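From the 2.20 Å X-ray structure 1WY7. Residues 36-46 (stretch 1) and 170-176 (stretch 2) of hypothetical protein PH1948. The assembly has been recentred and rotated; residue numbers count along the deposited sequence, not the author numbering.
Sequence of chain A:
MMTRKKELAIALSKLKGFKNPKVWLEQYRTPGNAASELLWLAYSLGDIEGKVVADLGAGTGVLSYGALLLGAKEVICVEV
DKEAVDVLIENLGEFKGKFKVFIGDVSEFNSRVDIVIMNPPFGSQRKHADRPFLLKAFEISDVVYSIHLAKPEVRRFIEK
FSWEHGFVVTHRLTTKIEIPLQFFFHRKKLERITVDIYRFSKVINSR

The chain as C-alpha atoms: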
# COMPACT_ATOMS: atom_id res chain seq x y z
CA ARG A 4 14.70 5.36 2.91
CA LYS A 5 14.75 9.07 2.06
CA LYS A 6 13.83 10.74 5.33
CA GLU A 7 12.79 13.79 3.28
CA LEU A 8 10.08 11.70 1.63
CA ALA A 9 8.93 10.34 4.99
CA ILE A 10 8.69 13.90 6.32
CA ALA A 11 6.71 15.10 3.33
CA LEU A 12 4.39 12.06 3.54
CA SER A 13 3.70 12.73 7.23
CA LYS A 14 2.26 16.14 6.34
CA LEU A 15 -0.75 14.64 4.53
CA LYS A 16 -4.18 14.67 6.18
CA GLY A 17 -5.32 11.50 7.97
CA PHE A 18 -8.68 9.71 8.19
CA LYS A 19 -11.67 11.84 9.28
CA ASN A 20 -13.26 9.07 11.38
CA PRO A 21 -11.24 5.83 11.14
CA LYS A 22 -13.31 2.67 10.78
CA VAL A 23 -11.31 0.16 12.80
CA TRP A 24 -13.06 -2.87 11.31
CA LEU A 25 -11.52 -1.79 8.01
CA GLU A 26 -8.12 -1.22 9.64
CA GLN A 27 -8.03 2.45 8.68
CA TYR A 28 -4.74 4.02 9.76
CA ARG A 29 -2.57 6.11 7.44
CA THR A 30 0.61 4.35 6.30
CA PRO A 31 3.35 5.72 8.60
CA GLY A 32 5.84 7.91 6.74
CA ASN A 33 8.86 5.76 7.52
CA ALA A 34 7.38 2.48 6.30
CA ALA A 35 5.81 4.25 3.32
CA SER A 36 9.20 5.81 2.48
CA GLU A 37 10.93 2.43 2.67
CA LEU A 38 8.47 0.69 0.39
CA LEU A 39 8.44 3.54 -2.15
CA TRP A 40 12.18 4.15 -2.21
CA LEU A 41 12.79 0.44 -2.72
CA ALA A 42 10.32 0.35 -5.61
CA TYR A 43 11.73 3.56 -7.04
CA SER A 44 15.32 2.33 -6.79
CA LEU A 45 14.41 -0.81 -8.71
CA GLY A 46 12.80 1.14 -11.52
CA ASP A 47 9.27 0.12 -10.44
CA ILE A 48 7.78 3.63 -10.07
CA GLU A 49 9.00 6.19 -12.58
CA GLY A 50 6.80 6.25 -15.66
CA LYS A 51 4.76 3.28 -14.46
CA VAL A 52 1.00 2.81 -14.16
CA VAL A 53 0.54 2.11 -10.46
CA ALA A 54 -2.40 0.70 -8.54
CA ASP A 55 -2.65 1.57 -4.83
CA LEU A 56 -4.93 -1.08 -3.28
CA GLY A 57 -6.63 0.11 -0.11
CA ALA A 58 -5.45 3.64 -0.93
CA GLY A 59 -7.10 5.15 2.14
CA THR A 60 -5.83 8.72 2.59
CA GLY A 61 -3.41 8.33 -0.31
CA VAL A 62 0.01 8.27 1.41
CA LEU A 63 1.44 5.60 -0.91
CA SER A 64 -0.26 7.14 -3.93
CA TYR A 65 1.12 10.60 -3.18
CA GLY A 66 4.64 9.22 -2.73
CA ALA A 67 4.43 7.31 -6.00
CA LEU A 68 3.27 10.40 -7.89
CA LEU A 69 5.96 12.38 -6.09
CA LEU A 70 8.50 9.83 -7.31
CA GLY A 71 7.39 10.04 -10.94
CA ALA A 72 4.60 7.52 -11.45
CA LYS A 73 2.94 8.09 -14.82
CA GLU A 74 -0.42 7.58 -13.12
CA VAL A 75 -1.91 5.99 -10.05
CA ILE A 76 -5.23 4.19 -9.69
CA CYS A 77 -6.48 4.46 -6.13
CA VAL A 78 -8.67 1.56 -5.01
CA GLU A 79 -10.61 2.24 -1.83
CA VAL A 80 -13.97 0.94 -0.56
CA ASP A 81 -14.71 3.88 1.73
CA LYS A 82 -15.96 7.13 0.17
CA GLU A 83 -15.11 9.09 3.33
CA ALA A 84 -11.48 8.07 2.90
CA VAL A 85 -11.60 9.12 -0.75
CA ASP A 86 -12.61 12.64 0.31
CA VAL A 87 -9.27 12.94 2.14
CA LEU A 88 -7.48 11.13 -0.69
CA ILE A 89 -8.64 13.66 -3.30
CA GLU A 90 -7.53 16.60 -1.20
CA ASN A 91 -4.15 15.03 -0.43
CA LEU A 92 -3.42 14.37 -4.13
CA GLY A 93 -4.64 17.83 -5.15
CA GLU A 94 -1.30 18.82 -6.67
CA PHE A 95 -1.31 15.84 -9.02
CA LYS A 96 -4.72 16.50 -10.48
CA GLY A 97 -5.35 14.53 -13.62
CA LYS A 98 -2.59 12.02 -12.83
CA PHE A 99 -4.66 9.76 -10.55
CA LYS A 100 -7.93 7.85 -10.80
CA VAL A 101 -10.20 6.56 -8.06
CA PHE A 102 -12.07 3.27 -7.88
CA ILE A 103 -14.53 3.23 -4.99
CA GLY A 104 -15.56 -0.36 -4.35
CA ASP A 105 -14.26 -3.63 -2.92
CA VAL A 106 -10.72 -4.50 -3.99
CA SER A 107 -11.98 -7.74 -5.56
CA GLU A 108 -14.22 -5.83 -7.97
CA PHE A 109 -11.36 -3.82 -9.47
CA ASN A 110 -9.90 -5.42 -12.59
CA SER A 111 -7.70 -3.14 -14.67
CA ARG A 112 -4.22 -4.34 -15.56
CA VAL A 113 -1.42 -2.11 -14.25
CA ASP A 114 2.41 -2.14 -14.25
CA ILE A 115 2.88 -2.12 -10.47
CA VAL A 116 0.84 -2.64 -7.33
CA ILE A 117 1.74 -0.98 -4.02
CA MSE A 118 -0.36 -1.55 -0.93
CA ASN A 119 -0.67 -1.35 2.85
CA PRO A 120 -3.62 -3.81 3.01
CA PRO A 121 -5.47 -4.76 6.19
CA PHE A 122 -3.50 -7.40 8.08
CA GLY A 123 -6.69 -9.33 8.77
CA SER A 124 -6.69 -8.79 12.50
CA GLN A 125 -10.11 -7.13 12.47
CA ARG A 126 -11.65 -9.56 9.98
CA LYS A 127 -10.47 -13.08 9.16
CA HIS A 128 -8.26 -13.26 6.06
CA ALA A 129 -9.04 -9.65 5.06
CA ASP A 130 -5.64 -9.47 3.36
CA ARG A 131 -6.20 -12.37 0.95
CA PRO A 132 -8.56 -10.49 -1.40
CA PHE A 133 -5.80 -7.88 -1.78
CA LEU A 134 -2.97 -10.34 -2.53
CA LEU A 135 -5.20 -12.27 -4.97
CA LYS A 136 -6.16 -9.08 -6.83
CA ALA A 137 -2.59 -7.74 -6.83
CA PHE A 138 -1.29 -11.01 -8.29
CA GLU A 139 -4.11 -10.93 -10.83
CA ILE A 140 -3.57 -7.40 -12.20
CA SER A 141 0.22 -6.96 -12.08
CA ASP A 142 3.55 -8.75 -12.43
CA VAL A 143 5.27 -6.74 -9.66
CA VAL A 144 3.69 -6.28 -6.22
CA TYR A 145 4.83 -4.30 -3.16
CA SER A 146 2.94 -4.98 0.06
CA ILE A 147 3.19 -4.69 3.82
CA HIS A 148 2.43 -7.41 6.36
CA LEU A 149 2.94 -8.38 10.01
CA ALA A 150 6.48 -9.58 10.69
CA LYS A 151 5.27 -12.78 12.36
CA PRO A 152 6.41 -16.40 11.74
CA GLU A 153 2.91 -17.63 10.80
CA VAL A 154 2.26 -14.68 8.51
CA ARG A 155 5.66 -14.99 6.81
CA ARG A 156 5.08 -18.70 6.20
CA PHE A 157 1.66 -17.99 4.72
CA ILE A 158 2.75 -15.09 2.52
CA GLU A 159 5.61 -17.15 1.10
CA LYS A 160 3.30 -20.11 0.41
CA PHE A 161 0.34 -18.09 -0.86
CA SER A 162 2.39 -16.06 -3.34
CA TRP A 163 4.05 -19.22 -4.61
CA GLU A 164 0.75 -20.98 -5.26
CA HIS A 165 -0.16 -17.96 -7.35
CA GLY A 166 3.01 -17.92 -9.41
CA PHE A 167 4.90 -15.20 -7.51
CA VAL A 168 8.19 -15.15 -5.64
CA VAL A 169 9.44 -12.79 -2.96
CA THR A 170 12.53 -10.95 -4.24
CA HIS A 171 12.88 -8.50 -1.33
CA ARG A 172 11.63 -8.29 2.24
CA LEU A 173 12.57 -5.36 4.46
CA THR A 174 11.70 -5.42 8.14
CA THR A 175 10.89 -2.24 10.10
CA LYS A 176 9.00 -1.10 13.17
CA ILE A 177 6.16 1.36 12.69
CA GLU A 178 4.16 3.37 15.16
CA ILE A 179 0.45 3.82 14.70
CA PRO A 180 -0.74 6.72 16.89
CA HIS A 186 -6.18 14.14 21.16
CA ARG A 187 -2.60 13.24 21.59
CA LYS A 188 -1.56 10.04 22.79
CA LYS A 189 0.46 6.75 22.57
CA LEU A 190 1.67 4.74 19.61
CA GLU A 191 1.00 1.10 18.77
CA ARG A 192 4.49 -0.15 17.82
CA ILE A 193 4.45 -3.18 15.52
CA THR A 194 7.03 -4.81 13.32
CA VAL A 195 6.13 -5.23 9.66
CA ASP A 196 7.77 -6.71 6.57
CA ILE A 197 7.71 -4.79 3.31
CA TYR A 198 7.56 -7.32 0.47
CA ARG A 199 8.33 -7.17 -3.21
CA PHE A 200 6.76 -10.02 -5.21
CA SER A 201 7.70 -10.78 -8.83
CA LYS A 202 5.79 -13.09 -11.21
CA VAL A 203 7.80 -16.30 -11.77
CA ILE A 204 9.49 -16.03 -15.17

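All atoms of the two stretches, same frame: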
# COMPACT_ATOMS: atom_id res chain seq x y z
N SER A 36 7.94 5.39 3.11
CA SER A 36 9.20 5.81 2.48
C SER A 36 10.03 4.61 2.06
O SER A 36 10.56 4.58 0.97
CB SER A 36 10.06 6.64 3.44
OG SER A 36 9.45 7.87 3.72
N GLU A 37 10.16 3.64 2.96
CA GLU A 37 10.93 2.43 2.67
C GLU A 37 10.38 1.69 1.46
O GLU A 37 11.12 1.35 0.53
CB GLU A 37 10.89 1.47 3.86
CG GLU A 37 11.75 1.87 5.05
CD GLU A 37 13.25 1.64 4.82
OE1 GLU A 37 14.02 1.80 5.79
OE2 GLU A 37 13.68 1.31 3.69
N LEU A 38 9.08 1.43 1.48
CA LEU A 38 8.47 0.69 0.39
C LEU A 38 8.65 1.42 -0.94
O LEU A 38 9.05 0.81 -1.92
CB LEU A 38 6.97 0.46 0.68
CG LEU A 38 6.12 -0.26 -0.39
CD1 LEU A 38 4.83 -0.79 0.23
CD2 LEU A 38 5.82 0.71 -1.54
N LEU A 39 8.35 2.72 -0.95
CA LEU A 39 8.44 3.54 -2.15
C LEU A 39 9.86 3.73 -2.68
O LEU A 39 10.10 3.67 -3.88
CB LEU A 39 7.80 4.91 -1.91
CG LEU A 39 6.27 4.93 -1.80
CD1 LEU A 39 5.82 6.23 -1.18
CD2 LEU A 39 5.67 4.75 -3.18
N TRP A 40 10.81 3.96 -1.78
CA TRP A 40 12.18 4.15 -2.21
C TRP A 40 12.70 2.87 -2.82
O TRP A 40 13.37 2.89 -3.84
CB TRP A 40 13.08 4.55 -1.04
CG TRP A 40 14.30 5.21 -1.53
CD1 TRP A 40 15.55 4.66 -1.63
CD2 TRP A 40 14.38 6.51 -2.11
NE1 TRP A 40 16.40 5.55 -2.24
CE2 TRP A 40 15.71 6.70 -2.54
CE3 TRP A 40 13.45 7.55 -2.30
CZ2 TRP A 40 16.14 7.87 -3.16
CZ3 TRP A 40 13.88 8.72 -2.91
CH2 TRP A 40 15.21 8.87 -3.34
N LEU A 41 12.37 1.73 -2.20
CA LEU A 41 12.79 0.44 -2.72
C LEU A 41 12.25 0.26 -4.13
O LEU A 41 12.99 -0.07 -5.06
CB LEU A 41 12.26 -0.69 -1.83
CG LEU A 41 12.41 -2.10 -2.41
CD1 LEU A 41 13.89 -2.41 -2.61
CD2 LEU A 41 11.78 -3.12 -1.48
N ALA A 42 10.95 0.49 -4.30
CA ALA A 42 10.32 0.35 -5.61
C ALA A 42 10.94 1.32 -6.59
O ALA A 42 11.21 0.97 -7.74
CB ALA A 42 8.82 0.60 -5.51
N TYR A 43 11.15 2.56 -6.16
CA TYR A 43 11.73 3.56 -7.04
C TYR A 43 13.14 3.16 -7.47
O TYR A 43 13.47 3.21 -8.65
CB TYR A 43 11.74 4.93 -6.35
CG TYR A 43 12.48 6.00 -7.12
CD1 TYR A 43 13.82 6.27 -6.85
CD2 TYR A 43 11.84 6.73 -8.11
CE1 TYR A 43 14.51 7.24 -7.57
CE2 TYR A 43 12.52 7.71 -8.84
CZ TYR A 43 13.86 7.96 -8.56
OH TYR A 43 14.54 8.91 -9.28
N SER A 44 13.94 2.72 -6.50
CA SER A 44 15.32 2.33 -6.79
C SER A 44 15.43 1.15 -7.74
O SER A 44 16.45 0.97 -8.39
CB SER A 44 16.06 2.01 -5.50
OG SER A 44 15.63 0.76 -4.99
N LEU A 45 14.38 0.34 -7.83
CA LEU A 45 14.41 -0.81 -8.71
C LEU A 45 13.79 -0.51 -10.06
O LEU A 45 13.66 -1.39 -10.90
CB LEU A 45 13.71 -2.00 -8.04
CG LEU A 45 14.47 -2.53 -6.81
CD1 LEU A 45 13.62 -3.54 -6.02
CD2 LEU A 45 15.76 -3.16 -7.27
N GLY A 46 13.41 0.75 -10.27
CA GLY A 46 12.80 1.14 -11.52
C GLY A 46 11.33 0.75 -11.61
O GLY A 46 10.79 0.65 -12.71
N THR A 170 11.16 -11.30 -3.85
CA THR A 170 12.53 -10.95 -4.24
C THR A 170 13.20 -10.10 -3.14
O THR A 170 14.42 -10.11 -2.98
CB THR A 170 12.56 -10.16 -5.56
OG1 THR A 170 11.86 -8.92 -5.38
CG2 THR A 170 11.91 -10.95 -6.68
N HIS A 171 12.38 -9.35 -2.40
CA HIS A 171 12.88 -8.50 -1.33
C HIS A 171 11.91 -8.49 -0.17
O HIS A 171 10.70 -8.60 -0.36
CB HIS A 171 13.03 -7.05 -1.78
CG HIS A 171 13.98 -6.85 -2.92
ND1 HIS A 171 13.69 -7.25 -4.20
CD2 HIS A 171 15.18 -6.24 -2.97
CE1 HIS A 171 14.67 -6.89 -5.00
NE2 HIS A 171 15.59 -6.28 -4.28
N ARG A 172 12.45 -8.37 1.04
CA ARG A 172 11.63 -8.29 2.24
C ARG A 172 12.42 -7.45 3.23
O ARG A 172 13.48 -7.86 3.71
CB ARG A 172 11.36 -9.68 2.85
CG ARG A 172 10.39 -9.63 4.05
CD ARG A 172 10.32 -10.94 4.83
NE ARG A 172 11.45 -11.07 5.75
CZ ARG A 172 11.77 -12.19 6.40
NH1 ARG A 172 12.81 -12.20 7.22
NH2 ARG A 172 11.06 -13.30 6.23
N LEU A 173 11.91 -6.25 3.52
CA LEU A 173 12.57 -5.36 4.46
C LEU A 173 11.74 -5.34 5.73
O LEU A 173 10.51 -5.24 5.68
CB LEU A 173 12.67 -3.94 3.89
CG LEU A 173 13.18 -3.73 2.45
CD1 LEU A 173 13.70 -2.31 2.35
CD2 LEU A 173 14.27 -4.72 2.07
N THR A 174 12.40 -5.42 6.87
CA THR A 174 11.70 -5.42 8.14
C THR A 174 11.94 -4.12 8.91
O THR A 174 13.08 -3.70 9.09
CB THR A 174 12.11 -6.63 8.98
OG1 THR A 174 12.01 -7.81 8.18
CG2 THR A 174 11.22 -6.77 10.20
N THR A 175 10.84 -3.49 9.34
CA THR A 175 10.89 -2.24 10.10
C THR A 175 9.78 -2.17 11.14
O THR A 175 8.78 -2.87 11.04
CB THR A 175 10.71 -0.97 9.24
OG1 THR A 175 9.89 -1.28 8.10
CG2 THR A 175 12.04 -0.39 8.81
N LYS A 176 9.98 -1.30 12.12
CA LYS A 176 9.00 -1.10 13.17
C LYS A 176 8.26 0.19 12.86
O LYS A 176 8.88 1.20 12.54
CB LYS A 176 9.71 -0.95 14.52
CG LYS A 176 10.92 -1.86 14.67
CD LYS A 176 11.52 -1.82 16.07
CE LYS A 176 10.73 -2.69 17.03
NZ LYS A 176 11.42 -2.84 18.34

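Residues 36-44 lie in a helix that begins earlier in the chain, and residues 170-176 are a segment of a longer strand. The two elements run nearly antiparallel, with 155° between their N-to-C directions and 10.2 Å between their axes at closest approach. No hydrogen bond links them. The contact is made by side chains alone and is small, burying 288 Å² in total over both sides. It joins parts of the chain that are far apart in sequence.

Three helix-side residues take part: Glu37, Leu41 and Leu45. They are spaced four apart, close to one helical turn, so their CA-to-CB bonds all point toward the strand. On the strand, His171, Leu173 and Thr175 answer them. These are alternate residues, as expected where one side of a strand faces a partner. Because the directions are opposed, Glu37 lies near the later strand residues and Leu45 near the earlier ones.

Ser36 is buried but out of reach of the strand. Its O accepts the helical hydrogen bond from Trp40 N at 2.8 Å.

Glu37 comes next. Its CA lies 8.2 Å from the CA of Leu173. The side chain has chi1 and chi2 both m. The carboxylate meets carbon atoms rather than a polar partner: Glu37 OE2 is 3.9 Å from Leu173 CD1, and Glu37 OE1 is 4.2 Å from Thr175 CG2. These are van der Waals contacts.

Leu38, Leu39 and Trp40 make no contact with the strand. Leu38 and Leu39 are buried, and the Leu38 CA-to-CB bond points sideways.

Leu41 is the middle residue of the helix-side row and touches two strand residues. Its CD2 lies 4.2 Å from Leu173 CG, an apolar contact between two leucines. Its CD1 lies 4.1 Å from His171 CD2. Leu41 CD2 also lies 4.1 Å from His171 CB, so the side chain, with chi1 t and chi2 p, packs against both residues. The CA atoms of Leu41 and His171 are 9.0 Å apart, a gap bridged by the side chains.

Ala42, Tyr43 and Ser44 are out of reach of the strand. Ser44 instead turns back on its own helix: Ser44 OG donates a hydrogen bond to Leu41 O at 2.8 Å.

Leu45 extends the contact beyond Leu41. Its CD1 is 3.7 Å from His171 CE1 and sits over one face of the imidazole ring. The distance from Leu45 CD1 to the ring centroid is 4.0 Å, with the methyl 25° off the ring normal. This is a CH-pi contact. The ring is also held within the strand, where His171 ND1 and Thr170 OG1 share a 2.7 Å hydrogen bond.

Gly46 leaves helical phi/psi and makes no contact with the strand. Its phi of 78° favours glycine. It has this positive phi in a Schellman motif, with two bonds back into the last turn; one is Gly46 N to Tyr43 O at 2.9 Å.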